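Local structure of ParB-C (Sulfolobus sp. NOB8H2, 4RS7) at the interface of chains A and B. The protein takes part in the segregation of archaeal plasmid DNA, its C-terminal part here being a DNA-binding domain with a histone-like fold. Sequence-based numbering; all coordinates share one arbitrary frame. Chains: chain A/B, ParB-C.

The interface of chains A and B. Residues chain A 12-13, 16, 22; chain B 56, 59, 61, 69.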
ATOM      1  N   SER A  12     -11.958  -5.411  15.227  1.00 19.37           N
ATOM      2  CA  SER A  12     -11.882  -4.223  16.075  1.00 25.99           C
ATOM      3  C   SER A  12     -13.104  -3.335  15.901  1.00 19.66           C
ATOM      4  O   SER A  12     -13.577  -2.725  16.858  1.00 16.43           O
ATOM      5  CB  SER A  12     -10.615  -3.419  15.779  1.00 22.74           C
ATOM      6  OG  SER A  12      -9.464  -4.132  16.195  1.00 42.61           O
ATOM      7  N   ILE A  13     -13.600  -3.258  14.671  1.00 14.23           N
ATOM      8  CA  ILE A  13     -14.766  -2.441  14.363  1.00 15.54           C
ATOM      9  C   ILE A  13     -16.046  -3.099  14.874  1.00 17.08           C
ATOM     10  O   ILE A  13     -16.926  -2.432  15.427  1.00 19.32           O
ATOM     11  CB  ILE A  13     -14.883  -2.174  12.851  1.00 15.40           C
ATOM     12  CG1 ILE A  13     -13.659  -1.399  12.354  1.00 16.42           C
ATOM     13  CG2 ILE A  13     -16.164  -1.411  12.544  1.00 18.60           C
ATOM     14  CD1 ILE A  13     -13.527  -0.002  12.943  1.00 16.02           C
ATOM     15  N   LEU A  16     -16.217  -2.391  18.574  1.00 17.85           N
ATOM     16  CA  LEU A  16     -16.637  -1.022  18.858  1.00 20.82           C
ATOM     17  C   LEU A  16     -18.149  -0.842  18.702  1.00 20.75           C
ATOM     18  O   LEU A  16     -18.783  -0.165  19.507  1.00 21.00           O
ATOM     19  CB  LEU A  16     -15.874  -0.018  17.985  1.00 18.55           C
ATOM     20  CG  LEU A  16     -14.391   0.180  18.324  1.00 25.90           C
ATOM     21  CD1 LEU A  16     -13.697   1.065  17.293  1.00 24.13           C
ATOM     22  CD2 LEU A  16     -14.220   0.755  19.728  1.00 19.71           C
ATOM     23  N   LEU A  22     -19.586   2.754  18.388  1.00 26.83           N
ATOM     24  CA  LEU A  22     -19.796   3.101  16.990  1.00 27.80           C
ATOM     25  C   LEU A  22     -21.198   2.705  16.563  1.00 25.39           C
ATOM     26  O   LEU A  22     -21.642   1.588  16.829  1.00 24.77           O
ATOM     27  CB  LEU A  22     -18.759   2.415  16.094  1.00 25.75           C
ATOM     28  CG  LEU A  22     -17.366   3.041  16.049  1.00 32.55           C
ATOM     29  CD1 LEU A  22     -16.414   2.201  15.202  1.00 27.13           C
ATOM     30  CD2 LEU A  22     -17.443   4.467  15.521  1.00 32.31           C
TER
ATOM     31  N   LEU B  56     -12.926   7.793  14.693  1.00 25.29           N
ATOM     32  CA  LEU B  56     -12.338   7.139  15.857  1.00 24.01           C
ATOM     33  C   LEU B  56     -11.866   8.159  16.891  1.00 28.38           C
ATOM     34  O   LEU B  56     -12.008   7.941  18.092  1.00 33.09           O
ATOM     35  CB  LEU B  56     -11.193   6.209  15.445  1.00 22.24           C
ATOM     36  CG  LEU B  56     -11.596   5.042  14.542  1.00 18.76           C
ATOM     37  CD1 LEU B  56     -10.379   4.204  14.174  1.00 16.49           C
ATOM     38  CD2 LEU B  56     -12.670   4.189  15.217  1.00 25.40           C
ATOM     39  N   ILE B  59     -14.755   9.364  19.018  1.00 32.16           N
ATOM     40  CA  ILE B  59     -15.237   8.482  20.080  1.00 37.70           C
ATOM     41  C   ILE B  59     -14.164   8.181  21.127  1.00 36.21           C
ATOM     42  O   ILE B  59     -14.338   7.301  21.969  1.00 43.05           O
ATOM     43  CB  ILE B  59     -15.861   7.171  19.535  1.00 33.21           C
ATOM     44  CG1 ILE B  59     -14.812   6.319  18.822  1.00 33.83           C
ATOM     45  CG2 ILE B  59     -17.027   7.478  18.608  1.00 27.44           C
ATOM     46  CD1 ILE B  59     -15.330   4.955  18.402  1.00 31.37           C
ATOM     47  N   LEU B  61     -10.743   7.306  20.902  1.00 41.13           N
ATOM     48  CA  LEU B  61      -9.595   6.418  20.722  1.00 33.94           C
ATOM     49  C   LEU B  61      -8.265   7.168  20.693  1.00 41.04           C
ATOM     50  O   LEU B  61      -8.164   8.261  20.137  1.00 36.45           O
ATOM     51  CB  LEU B  61      -9.751   5.552  19.467  1.00 32.86           C
ATOM     52  CG  LEU B  61     -10.536   4.247  19.628  1.00 28.83           C
ATOM     53  CD1 LEU B  61     -11.987   4.516  20.000  1.00 37.64           C
ATOM     54  CD2 LEU B  61     -10.455   3.413  18.356  1.00 26.34           C
ATOM     55  N   ILE B  69      -6.096   0.072  14.203  1.00 16.28           N
ATOM     56  CA  ILE B  69      -7.263  -0.181  13.364  1.00 16.17           C
ATOM     57  C   ILE B  69      -6.933   0.024  11.884  1.00 13.31           C
ATOM     58  O   ILE B  69      -7.388  -0.740  11.034  1.00 14.66           O
ATOM     59  CB  ILE B  69      -8.493   0.648  13.812  1.00 15.96           C
ATOM     60  CG1 ILE B  69      -8.935   0.195  15.208  1.00 20.48           C
ATOM     61  CG2 ILE B  69      -9.655   0.485  12.824  1.00 14.65           C
ATOM     62  CD1 ILE B  69     -10.183   0.870  15.721  1.00 23.21           C
TER
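A:Leu16 and B:Ile69 meet in a patch whose side chains are branched aliphatics and one serine, with no ring, amide or carboxylate among them; branched aliphatic chains take the place of flat groups, so contact is made mainly through methyl groups rather than through faces and edges. Helix 11-18 of chain A supplies A:Ser12, A:Ile13 and A:Leu16 to one wall of a hydrophobic dimer patch. The opposing wall combines helices 52-58 and 63-74 of chain B with the loop between them. A:Leu16 and B:Ile69 point tip to tip, with CD1 of A:Leu16 3.9 Å from CD1 of B:Ile69. The second torsion of B:Ile69, -176°, stretches its longer branch and carries CD1 forward to this meeting. The same CD1 of A:Leu16 lies 3.9 Å from CD2 of B:Leu56, whose side chain crosses it at about a right angle. CD2 of B:Leu61, 4.1 Å from A:Leu16 CD1, completes a triangle of chain B methyls facing that one methyl. The three chain B methyls also touch one another, with B:Ile69 CD1 3.7 Å from B:Leu61 CD2.

B:Ile69 uses each branch differently. CG2 takes A:Ile13 CD1 at 3.9 Å in a perpendicular crossing, while CG1 touches CB of A:Ser12 at 4.0 Å, a contact with the serine's carbon rather than its hydroxyl.

At the other end, B:Ile59 crosses A:Leu22 at about a right angle. Its CG1 sits between the backbone N and the carbonyl carbon (chi1 65°), and the extended branch beyond it delivers CD1 to the A:Leu22 fork. The two-fold relation repeats the whole patch with the chains exchanged, consistent with a symmetric homodimer, although symmetry alone does not prove the assembly in solution. A:Leu22 links both clusters: its CD1 lies 3.6 Å from A:Leu16 CD1 within chain A, and its CD2 lies 3.6 Å from B:Ile59 CD1.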